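Local coordinates for StAR-related lipid transfer protein 13 (Homo sapiens, PDB 2PSO) that acts as a GTPase-activating protein for RhoA and is represented here by its lipid-binding START domain, at residues L74-A79 / V173-Y178; P87-N92 / N223-L228; V94-H99 / W108-T113; D102-Q107 / N126-H131; I196-H201 / K208-L213. All coordinates share one frame; numbering follows the deposited sequence.

Contact 1: L74-A79 / V173-Y178; sequences LKLWKA and VMDSQY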
# COMPACT_ATOMS: atom_id res chain seq x y z
N LEU A 74 -11.61 2.09 -8.93
CA LEU A 74 -10.48 1.62 -8.11
C LEU A 74 -10.85 1.34 -6.67
O LEU A 74 -11.52 2.14 -6.01
CB LEU A 74 -9.31 2.61 -8.15
CG LEU A 74 -8.44 2.49 -9.41
CD1 LEU A 74 -7.63 3.76 -9.63
CD2 LEU A 74 -7.55 1.24 -9.39
N LYS A 75 -10.43 0.17 -6.20
CA LYS A 75 -10.74 -0.25 -4.85
C LYS A 75 -9.75 0.30 -3.82
O LYS A 75 -8.61 0.65 -4.15
CB LYS A 75 -10.83 -1.77 -4.78
CG LYS A 75 -12.10 -2.32 -5.39
CD LYS A 75 -11.97 -3.80 -5.76
CE LYS A 75 -13.03 -4.23 -6.77
NZ LYS A 75 -13.12 -5.71 -6.89
N LEU A 76 -10.20 0.39 -2.58
CA LEU A 76 -9.33 0.73 -1.49
C LEU A 76 -8.95 -0.58 -0.85
O LEU A 76 -9.83 -1.31 -0.40
CB LEU A 76 -10.11 1.55 -0.47
CG LEU A 76 -9.33 2.13 0.70
CD1 LEU A 76 -8.31 3.13 0.18
CD2 LEU A 76 -10.29 2.82 1.68
N TRP A 77 -7.67 -0.89 -0.78
CA TRP A 77 -7.25 -2.14 -0.15
C TRP A 77 -6.67 -1.99 1.24
O TRP A 77 -6.27 -0.91 1.64
CB TRP A 77 -6.21 -2.82 -1.00
CG TRP A 77 -6.71 -3.20 -2.32
CD1 TRP A 77 -6.70 -2.45 -3.46
CD2 TRP A 77 -7.29 -4.46 -2.67
NE1 TRP A 77 -7.21 -3.18 -4.50
CE2 TRP A 77 -7.58 -4.41 -4.04
CE3 TRP A 77 -7.58 -5.62 -1.95
CZ2 TRP A 77 -8.15 -5.48 -4.71
CZ3 TRP A 77 -8.15 -6.69 -2.62
CH2 TRP A 77 -8.43 -6.61 -3.98
N LYS A 78 -6.61 -3.10 1.95
CA LYS A 78 -6.13 -3.13 3.32
C LYS A 78 -5.45 -4.46 3.60
O LYS A 78 -6.13 -5.47 3.70
CB LYS A 78 -7.29 -2.95 4.29
CG LYS A 78 -6.90 -2.99 5.74
CD LYS A 78 -8.00 -2.43 6.63
CE LYS A 78 -9.06 -3.47 6.92
NZ LYS A 78 -8.59 -4.43 7.97
N ALA A 79 -4.12 -4.45 3.73
CA ALA A 79 -3.36 -5.65 4.09
C ALA A 79 -2.70 -5.56 5.47
O ALA A 79 -2.34 -4.47 5.91
CB ALA A 79 -2.34 -5.97 3.04
N VAL A 173 -0.68 7.78 -6.02
CA VAL A 173 -1.01 7.31 -4.71
C VAL A 173 -2.16 8.21 -4.27
O VAL A 173 -1.95 9.36 -3.94
CB VAL A 173 0.22 7.38 -3.77
CG1 VAL A 173 -0.17 7.17 -2.30
CG2 VAL A 173 1.25 6.36 -4.17
N MET A 174 -3.38 7.69 -4.34
CA MET A 174 -4.57 8.46 -3.97
C MET A 174 -4.73 8.40 -2.47
O MET A 174 -4.96 9.42 -1.80
CB MET A 174 -5.82 7.89 -4.65
CG MET A 174 -5.70 7.70 -6.18
SD MET A 174 -7.09 6.81 -6.98
CE MET A 174 -8.50 7.50 -6.10
N ASP A 175 -4.58 7.19 -1.95
CA ASP A 175 -4.50 6.93 -0.52
C ASP A 175 -3.34 5.99 -0.26
O ASP A 175 -3.10 5.05 -1.04
CB ASP A 175 -5.76 6.26 -0.01
CG ASP A 175 -6.78 7.24 0.49
OD1 ASP A 175 -6.72 8.42 0.08
OD2 ASP A 175 -7.63 6.84 1.31
N SER A 176 -2.62 6.24 0.82
CA SER A 176 -1.64 5.29 1.32
C SER A 176 -1.39 5.64 2.75
O SER A 176 -0.96 6.77 3.07
CB SER A 176 -0.32 5.40 0.59
OG SER A 176 0.56 4.38 1.04
N GLN A 177 -1.66 4.69 3.63
CA GLN A 177 -1.36 4.97 5.00
C GLN A 177 -0.93 3.74 5.75
O GLN A 177 -1.62 2.72 5.72
CB GLN A 177 -2.48 5.74 5.71
CG GLN A 177 -3.86 5.12 5.65
CD GLN A 177 -4.84 5.85 4.71
OE1 GLN A 177 -4.48 6.82 4.02
NE2 GLN A 177 -6.08 5.39 4.70
N TYR A 178 0.24 3.82 6.39
CA TYR A 178 0.69 2.71 7.22
C TYR A 178 0.25 3.03 8.64
O TYR A 178 0.51 4.12 9.13
CB TYR A 178 2.21 2.48 7.13
CG TYR A 178 2.69 1.94 5.79
CD1 TYR A 178 3.04 2.81 4.75
CD2 TYR A 178 2.79 0.59 5.57
CE1 TYR A 178 3.47 2.34 3.52
CE2 TYR A 178 3.22 0.10 4.33
CZ TYR A 178 3.56 1.00 3.31
OH TYR A 178 3.98 0.53 2.08
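L74 and L76 meet M174 and D175 over the face of the curved sheet that gives a START domain its helix-grip fold. The two segments do not pair directly. Strand 188-196 lies between strands 76-83 and 169-182 and runs antiparallel to both, and the nearest CA atoms across the contact, those of L76 and D175, are 7.9 Å apart. What bridges the gap is side chains. At the loop end, L74 and M174 both set out toward each other, and their ends cross obliquely with L74 CD1 4.1 Å from M174 SD. The methionine is bent at its last torsion (chi3 41°), which turns CE aside and presents the sulfur. Further along, L76 has CG anti to its backbone N (chi1 -174°), and it is the end of the side chain that approaches the neighbour. M174 and D175 both face R195 of the middle strand, a classic beta bulge. The side chains of L76 and M174 touch R195, and R195 NH2 donates a hydrogen bond to L74 O. D197 adds a further contact to L74 and to M174. The L76 methyl meets the aspartate at a slant, with L76 CD1 4.0 Å from D175 CB and 3.9 Å from D175 OD2.

Contact 2: P87-N92 / N223-L228; sequences PSVVLN and NSFQPL
V89 is the first residue along helix 87-96 to reach F225, which stands just beyond the C-terminal helix 209-223. With chi1 at 177°, its CG1 branch extends opposite the backbone N and meets the phenyl ring at a slant, V89 CG1 being 3.5 Å from F225 CE2 and equally close to CZ. V90 follows and offers mostly its backbone: V90 CA is 4.1 Å from F225 CZ, while its CG2 comes to 4.4 Å from F225 CE1. The V90 side chain also packs against V83, I180 and S188, which joins the helix to strands 76-83, 169-182 and 188-196. L91 points away from F225 and touches I180 instead, and its N-H closes a helical turn, with L91 N 2.8 Å from P87 O. On the other side, a type I turn from N223 to Q226 ends the helix and turns the phenyl group toward helix 87-96, held by the bond from Q226 N to N223 O at 2.9 Å. V83, A85 and the cation-pi partner R93 also lie against the ring. An alanine in place of F225 would probably strip V89 of its apolar partner and R93 of the ring it lies against. Between the two segments no hydrogen bond forms and the touch is apolar; the polar part comes from R93, through that cation-pi contact and a weak hydrogen bond to S224 OG.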
# COMPACT_ATOMS: atom_id res chain seq x y z
N PRO A 87 6.85 -0.81 17.20
CA PRO A 87 6.33 0.08 16.16
C PRO A 87 7.32 1.05 15.54
O PRO A 87 7.57 0.97 14.34
CB PRO A 87 5.21 0.82 16.88
CG PRO A 87 4.70 -0.20 17.87
CD PRO A 87 5.97 -0.82 18.38
N SER A 88 7.88 1.95 16.33
CA SER A 88 8.78 2.95 15.76
C SER A 88 9.93 2.34 14.94
O SER A 88 10.37 2.94 13.97
CB SER A 88 9.33 3.86 16.84
OG SER A 88 10.38 3.20 17.54
N VAL A 89 10.43 1.18 15.32
CA VAL A 89 11.37 0.44 14.46
C VAL A 89 10.77 0.09 13.11
O VAL A 89 11.26 0.54 12.09
CB VAL A 89 11.87 -0.86 15.13
CG1 VAL A 89 12.77 -1.63 14.18
CG2 VAL A 89 12.57 -0.53 16.44
N VAL A 90 9.68 -0.67 13.11
CA VAL A 90 8.92 -0.96 11.88
C VAL A 90 8.66 0.27 11.01
O VAL A 90 8.66 0.18 9.76
CB VAL A 90 7.55 -1.57 12.21
CG1 VAL A 90 6.89 -2.08 10.94
CG2 VAL A 90 7.71 -2.70 13.23
N LEU A 91 8.42 1.41 11.66
CA LEU A 91 8.18 2.65 10.97
C LEU A 91 9.44 3.10 10.24
O LEU A 91 9.37 3.51 9.09
CB LEU A 91 7.69 3.70 11.97
CG LEU A 91 7.41 5.17 11.60
CD1 LEU A 91 8.71 5.85 11.50
CD2 LEU A 91 6.58 5.41 10.35
N ASN A 92 10.58 2.99 10.88
CA ASN A 92 11.81 3.40 10.26
C ASN A 92 12.07 2.41 9.13
O ASN A 92 12.63 2.77 8.08
CB ASN A 92 12.97 3.38 11.25
CG ASN A 92 14.29 3.74 10.58
OD1 ASN A 92 14.52 4.91 10.27
ND2 ASN A 92 15.15 2.73 10.31
N ASN A 223 9.16 -10.18 6.78
CA ASN A 223 10.32 -11.04 6.57
C ASN A 223 11.65 -10.34 6.82
O ASN A 223 12.60 -10.96 7.29
CB ASN A 223 10.33 -11.62 5.17
CG ASN A 223 9.13 -12.52 4.90
OD1 ASN A 223 8.49 -13.02 5.83
ND2 ASN A 223 8.82 -12.70 3.62
N SER A 224 11.72 -9.05 6.54
CA SER A 224 12.99 -8.35 6.68
C SER A 224 13.39 -8.12 8.15
O SER A 224 14.41 -7.49 8.43
CB SER A 224 12.96 -7.04 5.92
OG SER A 224 12.16 -6.11 6.62
N PHE A 225 12.60 -8.66 9.08
CA PHE A 225 12.93 -8.62 10.49
C PHE A 225 13.10 -10.03 11.03
O PHE A 225 13.16 -10.24 12.23
CB PHE A 225 11.81 -7.97 11.29
CG PHE A 225 11.87 -6.49 11.34
CD1 PHE A 225 10.94 -5.73 10.63
CD2 PHE A 225 12.80 -5.84 12.12
CE1 PHE A 225 10.95 -4.35 10.69
CE2 PHE A 225 12.84 -4.47 12.19
CZ PHE A 225 11.91 -3.72 11.46
N GLN A 226 13.13 -11.00 10.13
CA GLN A 226 13.32 -12.39 10.54
C GLN A 226 14.74 -12.77 10.23
O GLN A 226 15.16 -12.64 9.08
CB GLN A 226 12.37 -13.32 9.79
CG GLN A 226 10.92 -13.26 10.26
CD GLN A 226 9.94 -13.89 9.27
OE1 GLN A 226 10.34 -14.68 8.40
NE2 GLN A 226 8.67 -13.55 9.39
N PRO A 227 15.49 -13.20 11.27
CA PRO A 227 16.82 -13.80 11.15
C PRO A 227 16.93 -14.69 9.92
O PRO A 227 16.70 -15.90 10.01
CB PRO A 227 16.92 -14.63 12.43
CG PRO A 227 16.17 -13.81 13.45
CD PRO A 227 15.07 -13.08 12.68
N LEU A 228 17.25 -14.08 8.78
CA LEU A 228 17.38 -14.77 7.50
C LEU A 228 18.18 -13.93 6.51
O LEU A 228 19.41 -13.79 6.63
CB LEU A 228 16.00 -15.12 6.93

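Contact 3: V94-H99 / W108-T113; sequences VLRERH and WKVVET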
# COMPACT_ATOMS: atom_id res chain seq x y z
N VAL A 94 9.92 1.14 7.21
CA VAL A 94 9.17 1.51 6.01
C VAL A 94 9.71 2.85 5.48
O VAL A 94 9.78 3.10 4.28
CB VAL A 94 7.68 1.65 6.28
CG1 VAL A 94 6.98 2.14 5.03
CG2 VAL A 94 7.08 0.35 6.73
N LEU A 95 10.08 3.72 6.41
CA LEU A 95 10.34 5.09 6.07
C LEU A 95 11.72 5.27 5.47
O LEU A 95 11.84 5.94 4.44
CB LEU A 95 10.16 5.97 7.29
CG LEU A 95 9.93 7.47 7.12
CD1 LEU A 95 10.90 8.20 8.01
CD2 LEU A 95 10.14 7.89 5.74
N ARG A 96 12.77 4.69 6.07
CA ARG A 96 14.13 4.92 5.54
C ARG A 96 14.88 3.67 5.07
O ARG A 96 16.05 3.75 4.72
CB ARG A 96 14.97 5.62 6.57
CG ARG A 96 14.43 6.96 7.06
CD ARG A 96 14.52 8.00 5.96
NE ARG A 96 13.81 9.19 6.40
CZ ARG A 96 13.38 10.16 5.60
NH1 ARG A 96 12.74 11.20 6.12
NH2 ARG A 96 13.58 10.08 4.28
N GLU A 97 14.23 2.50 5.07
CA GLU A 97 14.96 1.26 4.89
C GLU A 97 14.33 0.30 3.88
O GLU A 97 14.41 -0.91 4.04
CB GLU A 97 15.11 0.55 6.23
CG GLU A 97 16.09 1.23 7.15
CD GLU A 97 16.45 0.38 8.35
OE1 GLU A 97 15.56 -0.28 8.93
OE2 GLU A 97 17.65 0.37 8.69
N ARG A 98 13.72 0.83 2.84
CA ARG A 98 12.87 0.03 1.99
C ARG A 98 13.73 -0.74 0.97
O ARG A 98 13.28 -1.67 0.31
CB ARG A 98 11.83 0.94 1.34
CG ARG A 98 11.02 0.29 0.29
CD ARG A 98 9.97 1.17 -0.25
NE ARG A 98 9.06 0.36 -1.04
CZ ARG A 98 7.99 0.83 -1.68
NH1 ARG A 98 7.70 2.13 -1.63
NH2 ARG A 98 7.23 -0.00 -2.37
N HIS A 99 15.01 -0.38 0.89
CA HIS A 99 15.94 -1.11 0.05
C HIS A 99 16.16 -2.46 0.70
O HIS A 99 16.51 -3.43 0.02
CB HIS A 99 17.25 -0.35 -0.12
CG HIS A 99 17.73 0.29 1.15
ND1 HIS A 99 18.65 -0.31 1.98
CD2 HIS A 99 17.42 1.48 1.73
CE1 HIS A 99 18.88 0.47 3.02
NE2 HIS A 99 18.14 1.56 2.89
N TRP A 108 15.87 6.83 -5.18
CA TRP A 108 15.16 7.52 -4.14
C TRP A 108 15.85 8.80 -3.71
O TRP A 108 17.08 8.87 -3.67
CB TRP A 108 14.91 6.59 -2.95
CG TRP A 108 16.14 6.17 -2.20
CD1 TRP A 108 16.78 6.86 -1.20
CD2 TRP A 108 16.87 4.95 -2.36
NE1 TRP A 108 17.86 6.16 -0.75
CE2 TRP A 108 17.94 4.97 -1.44
CE3 TRP A 108 16.73 3.84 -3.21
CZ2 TRP A 108 18.86 3.92 -1.34
CZ3 TRP A 108 17.64 2.79 -3.11
CH2 TRP A 108 18.70 2.84 -2.18
N LYS A 109 15.05 9.82 -3.41
CA LYS A 109 15.57 11.09 -2.94
C LYS A 109 14.49 11.82 -2.17
O LYS A 109 13.33 11.84 -2.57
CB LYS A 109 16.07 11.96 -4.13
N VAL A 110 14.86 12.39 -1.03
CA VAL A 110 14.06 13.44 -0.42
C VAL A 110 14.18 14.60 -1.37
O VAL A 110 15.28 14.94 -1.79
CB VAL A 110 14.61 13.86 0.91
CG1 VAL A 110 14.00 15.17 1.32
CG2 VAL A 110 14.33 12.81 1.99
N VAL A 111 13.06 15.20 -1.75
CA VAL A 111 13.09 16.24 -2.78
C VAL A 111 12.97 17.58 -2.11
O VAL A 111 13.53 18.59 -2.57
CB VAL A 111 11.97 16.02 -3.81
CG1 VAL A 111 11.70 17.28 -4.62
CG2 VAL A 111 12.37 14.90 -4.75
N GLU A 112 12.25 17.61 -1.01
CA GLU A 112 12.11 18.83 -0.27
C GLU A 112 11.74 18.41 1.14
O GLU A 112 11.08 17.40 1.33
CB GLU A 112 11.05 19.76 -0.88
CG GLU A 112 11.18 21.21 -0.42
CD GLU A 112 10.11 22.15 -0.95
OE1 GLU A 112 9.67 22.02 -2.12
OE2 GLU A 112 9.71 23.06 -0.18
N THR A 113 12.20 19.16 2.12
CA THR A 113 11.78 18.90 3.47
C THR A 113 10.85 20.03 3.86
O THR A 113 11.21 21.20 3.72
CB THR A 113 12.97 18.80 4.40
OG1 THR A 113 13.68 17.59 4.08
CG2 THR A 113 12.53 18.75 5.83
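R96 NH2 comes within 3.6 Å of V110 CG2, the closer-packed part of this contact, whereas H99 and W108 only skim past each other. The arginine gets there by a bend at its second torsion (chi2 -70°), which carries the guanidinium across the valine at about a right angle between the two side chains. One of its own neighbours backs it: L95 CD2 sits over the centre of one guanidinium face, 3.9 Å above the plane. The charge is met by E119, which forms a salt bridge with R96 NH1 and also touches V110. Both V110 and E119 belong to the antiparallel hairpin of strands 109-115 and 118-125, so the end of helix 87-96 meets the outer hairpin of the START sheet; a classic beta bulge at V111 and E112, opposite I120, interrupts its pairing. The looser side is aromatic. The planes of H99 and the six-membered ring of W108 are tilted by only 14°, but they are slid apart, with centroids 5.5 Å from each other and little overlap. Here the nearest approach is not ring to ring: H99 CB lies 4.1 Å from W108 CH2. All four touching residues are exposed, and W108 also meets the ring of F105.

Contact 4: D102-Q107 / N126-H131; sequences DEDFVQ and NSMAPH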
# COMPACT_ATOMS: atom_id res chain seq x y z
N ASP A 102 12.41 -4.43 -0.62
CA ASP A 102 11.83 -4.26 -1.91
C ASP A 102 12.99 -4.26 -2.89
O ASP A 102 13.76 -3.31 -2.95
CB ASP A 102 11.07 -2.95 -1.96
CG ASP A 102 10.25 -2.80 -3.22
OD1 ASP A 102 10.46 -3.56 -4.19
OD2 ASP A 102 9.38 -1.89 -3.26
N GLU A 103 13.09 -5.35 -3.66
CA GLU A 103 14.15 -5.49 -4.64
C GLU A 103 13.90 -4.58 -5.85
O GLU A 103 14.79 -4.35 -6.66
CB GLU A 103 14.26 -6.96 -5.08
N ASP A 104 12.69 -4.04 -5.95
CA ASP A 104 12.35 -3.21 -7.10
C ASP A 104 12.56 -1.74 -6.85
O ASP A 104 12.63 -0.96 -7.80
CB ASP A 104 10.90 -3.47 -7.51
CG ASP A 104 10.73 -4.79 -8.23
OD1 ASP A 104 11.75 -5.36 -8.72
OD2 ASP A 104 9.58 -5.25 -8.32
N PHE A 105 12.67 -1.37 -5.57
CA PHE A 105 12.85 0.01 -5.13
C PHE A 105 14.16 0.63 -5.62
O PHE A 105 15.20 0.41 -4.99
CB PHE A 105 12.90 -0.02 -3.63
CG PHE A 105 12.89 1.34 -2.97
CD1 PHE A 105 11.74 2.13 -3.00
CD2 PHE A 105 13.99 1.78 -2.26
CE1 PHE A 105 11.72 3.35 -2.37
CE2 PHE A 105 13.98 2.99 -1.64
CZ PHE A 105 12.84 3.79 -1.69
N VAL A 106 14.14 1.40 -6.70
CA VAL A 106 15.41 1.87 -7.25
C VAL A 106 15.88 3.28 -6.95
O VAL A 106 16.89 3.43 -6.27
CB VAL A 106 15.57 1.52 -8.74
CG1 VAL A 106 16.82 2.19 -9.31
CG2 VAL A 106 15.71 0.02 -8.88
N GLN A 107 15.25 4.32 -7.46
CA GLN A 107 15.88 5.63 -7.29
C GLN A 107 15.17 6.42 -6.21
O GLN A 107 13.98 6.68 -6.33
CB GLN A 107 15.84 6.46 -8.57
CG GLN A 107 15.83 5.68 -9.83
CD GLN A 107 16.22 6.54 -11.00
OE1 GLN A 107 17.33 7.07 -11.05
NE2 GLN A 107 15.30 6.71 -11.95
N ASN A 126 10.83 -0.73 -10.21
CA ASN A 126 10.97 -1.43 -11.48
C ASN A 126 9.91 -2.51 -11.66
O ASN A 126 9.38 -3.05 -10.69
CB ASN A 126 12.39 -1.97 -11.65
CG ASN A 126 13.33 -0.92 -12.20
OD1 ASN A 126 14.52 -0.90 -11.87
ND2 ASN A 126 12.80 -0.03 -13.03
N SER A 127 9.57 -2.81 -12.92
CA SER A 127 8.46 -3.70 -13.24
C SER A 127 8.92 -5.06 -13.77
O SER A 127 9.96 -5.16 -14.42
CB SER A 127 7.53 -3.04 -14.25
OG SER A 127 7.05 -1.80 -13.78
N MET A 128 8.11 -6.09 -13.52
CA MET A 128 8.49 -7.49 -13.77
C MET A 128 8.71 -7.85 -15.25
O MET A 128 9.83 -8.14 -15.66
CB MET A 128 7.49 -8.47 -13.13
CG MET A 128 8.07 -9.86 -12.84
SD MET A 128 8.50 -10.23 -11.11
CE MET A 128 9.20 -8.68 -10.49
N ALA A 129 7.64 -7.84 -16.03
CA ALA A 129 7.73 -8.08 -17.46
C ALA A 129 8.40 -6.88 -18.14
O ALA A 129 8.67 -5.87 -17.48
CB ALA A 129 6.33 -8.33 -18.04
N PRO A 130 8.71 -6.98 -19.45
CA PRO A 130 9.08 -5.79 -20.23
C PRO A 130 8.00 -4.69 -20.24
O PRO A 130 7.54 -4.28 -21.30
CB PRO A 130 9.30 -6.33 -21.64
CG PRO A 130 9.61 -7.78 -21.45
CD PRO A 130 8.82 -8.22 -20.26
N HIS A 131 7.61 -4.24 -19.05
CA HIS A 131 6.69 -3.13 -18.86
C HIS A 131 7.53 -1.87 -18.64
O HIS A 131 8.75 -1.96 -18.60
CB HIS A 131 5.84 -3.38 -17.60
CG HIS A 131 4.52 -4.04 -17.86
ND1 HIS A 131 4.37 -5.40 -17.91
CD2 HIS A 131 3.29 -3.51 -18.06
CE1 HIS A 131 3.10 -5.69 -18.14
NE2 HIS A 131 2.42 -4.56 -18.24
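N126 N donates a nearly straight hydrogen bond to D104 O, at 3.0 Å with an angle of 166° at the hydrogen. It joins two loops of the START domain, one leading from helix 87-96 into strand 109-115 and the other leaving strand 118-125. An Asx turn shapes the first loop: D102 OD1 accepts from D104 N at 2.9 Å, met from above the carboxylate plane, while D102 OD2 is salt-bridged to R98. The D104 side chain then lies over the N126 backbone, with CG beside the aspartate's own N (chi1 -75°). No bond joins D104 OD2 to N126 O, since both are acceptors. A glycine in place of D104 would probably uncover the N126 peptide and leave M128 without its neighbour, even with the backbone bond kept. V106, itself paired through its backbone to V124, packs its methyl against the asparagine amide, V106 CG2 lying 3.3 Å from N126 OD1. M128 curls back until its CE is 4.1 Å from D104 OD2.

Contact 5: I196-H201 / K208-L213; sequences IDLKGH and KGFGHL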
# COMPACT_ATOMS: atom_id res chain seq x y z
N ILE A 196 -3.96 2.95 -5.12
CA ILE A 196 -3.07 3.55 -6.09
C ILE A 196 -3.66 3.41 -7.48
O ILE A 196 -4.36 2.43 -7.78
CB ILE A 196 -1.69 2.88 -6.03
CG1 ILE A 196 -1.27 2.71 -4.57
CG2 ILE A 196 -0.66 3.69 -6.79
CD1 ILE A 196 0.12 2.12 -4.38
N ASP A 197 -3.41 4.40 -8.33
CA ASP A 197 -3.78 4.36 -9.73
C ASP A 197 -2.49 4.30 -10.55
O ASP A 197 -1.96 5.34 -10.96
CB ASP A 197 -4.57 5.63 -10.05
CG ASP A 197 -5.04 5.70 -11.51
OD1 ASP A 197 -4.55 4.93 -12.36
OD2 ASP A 197 -5.91 6.55 -11.81
N LEU A 198 -1.97 3.09 -10.78
CA LEU A 198 -0.90 2.92 -11.76
C LEU A 198 -1.61 3.21 -13.05
O LEU A 198 -2.76 2.79 -13.23
CB LEU A 198 -0.38 1.48 -11.80
CG LEU A 198 -0.07 0.62 -10.57
CD1 LEU A 198 0.70 1.38 -9.47
CD2 LEU A 198 -1.34 -0.03 -10.00
N LYS A 199 -0.98 3.93 -13.96
CA LYS A 199 -1.72 4.35 -15.15
C LYS A 199 -1.59 3.44 -16.39
O LYS A 199 -0.69 3.63 -17.21
CB LYS A 199 -1.41 5.82 -15.48
CG LYS A 199 -1.95 6.78 -14.42
CD LYS A 199 -2.23 8.15 -15.00
CE LYS A 199 -3.04 8.99 -14.03
NZ LYS A 199 -3.24 10.39 -14.52
N GLY A 200 -2.47 2.45 -16.52
CA GLY A 200 -2.56 1.71 -17.78
C GLY A 200 -2.59 0.19 -17.75
O GLY A 200 -1.98 -0.46 -18.60
N HIS A 201 -3.29 -0.38 -16.78
CA HIS A 201 -3.53 -1.82 -16.77
C HIS A 201 -5.03 -1.99 -16.75
O HIS A 201 -5.77 -1.01 -16.71
CB HIS A 201 -2.92 -2.48 -15.53
CG HIS A 201 -1.42 -2.43 -15.48
ND1 HIS A 201 -0.73 -1.84 -14.45
CD2 HIS A 201 -0.49 -2.91 -16.34
CE1 HIS A 201 0.57 -1.95 -14.67
NE2 HIS A 201 0.74 -2.59 -15.81
N LYS A 208 -8.60 -8.09 -8.24
CA LYS A 208 -8.13 -8.96 -7.17
C LYS A 208 -6.60 -9.07 -7.12
O LYS A 208 -6.01 -9.28 -6.05
CB LYS A 208 -8.77 -10.36 -7.28
N GLY A 209 -5.95 -8.91 -8.28
CA GLY A 209 -4.50 -9.10 -8.41
C GLY A 209 -3.65 -8.07 -7.67
O GLY A 209 -2.55 -8.37 -7.19
N PHE A 210 -4.16 -6.84 -7.59
CA PHE A 210 -3.48 -5.76 -6.90
C PHE A 210 -3.41 -6.00 -5.40
O PHE A 210 -2.40 -5.72 -4.76
CB PHE A 210 -4.17 -4.43 -7.20
CG PHE A 210 -3.48 -3.24 -6.58
CD1 PHE A 210 -4.14 -2.45 -5.65
CD2 PHE A 210 -2.17 -2.93 -6.91
CE1 PHE A 210 -3.51 -1.36 -5.06
CE2 PHE A 210 -1.54 -1.84 -6.32
CZ PHE A 210 -2.21 -1.06 -5.40
N GLY A 211 -4.48 -6.54 -4.84
CA GLY A 211 -4.54 -6.85 -3.40
C GLY A 211 -3.40 -7.76 -2.99
O GLY A 211 -2.79 -7.57 -1.95
N HIS A 212 -3.11 -8.72 -3.84
CA HIS A 212 -2.07 -9.68 -3.58
C HIS A 212 -0.71 -9.01 -3.55
O HIS A 212 0.13 -9.36 -2.72
CB HIS A 212 -2.16 -10.83 -4.58
CG HIS A 212 -3.38 -11.66 -4.37
ND1 HIS A 212 -4.49 -11.58 -5.18
CD2 HIS A 212 -3.71 -12.52 -3.37
CE1 HIS A 212 -5.43 -12.38 -4.71
NE2 HIS A 212 -4.98 -12.96 -3.62
N LEU A 213 -0.51 -8.03 -4.42
CA LEU A 213 0.70 -7.26 -4.42
C LEU A 213 0.85 -6.50 -3.08
O LEU A 213 1.94 -6.49 -2.47
CB LEU A 213 0.71 -6.31 -5.62
CG LEU A 213 0.89 -6.89 -7.02
CD1 LEU A 213 1.35 -5.81 -7.98
CD2 LEU A 213 1.89 -8.01 -7.02
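This contact belongs to the helix grip: F210, in the first turn of the C-terminal helix 209-223, reaches over to I196 and L198, where strand 188-196 runs out into a loop. A chi1 of -177° swings the phenylalanine ring clear of the helix backbone and toward the sheet. I196 approaches the far end of that ring at its edge, near the ring plane. Both I196 CG1 and I196 CB lie 4.0 Å from F210 CZ, and the two side chains cross at about a right angle. L198 comes in two residues later, slanting to the ring, with its CD2 4.1 Å from F210 CE2. Between them D197 points away, so that only alternate residues of the segment face the aromatic. W77 meets F210 with its ring steeply inclined, and W205, in the connecting loop, touches both L198 and F210. No hydrogen bond crosses the contact. A long C-terminal helix laid by apolar side chains against a curved, mostly antiparallel sheet is the hallmark of START domains, whose lipid-binding cavity lies, as in relatives, between the two.

Overall arrangement
All five contacts belong to one START domain, to its curled sheet or the helices and loops round it. Contacts 1 and 5, centres 10 Å apart, touch where W77 meets F210 and G211. Contacts 2 and 3 share helix 87-96, and Y178 of contact 1 packs on V94 of contact 3. R98 on F105 links contacts 3 and 4, and a poorly ordered H201 of contact 5 touches H131 of contact 4. Along the chain, contacts 3 and 4 fall between the halves of contact 1 and contact 5 follows; contact 2 spans all three and alternates with contact 1. Contact 5 is on the first turn of helix 209-223 and contact 2 just past its last, so the helix meets the rest of the domain at both ends.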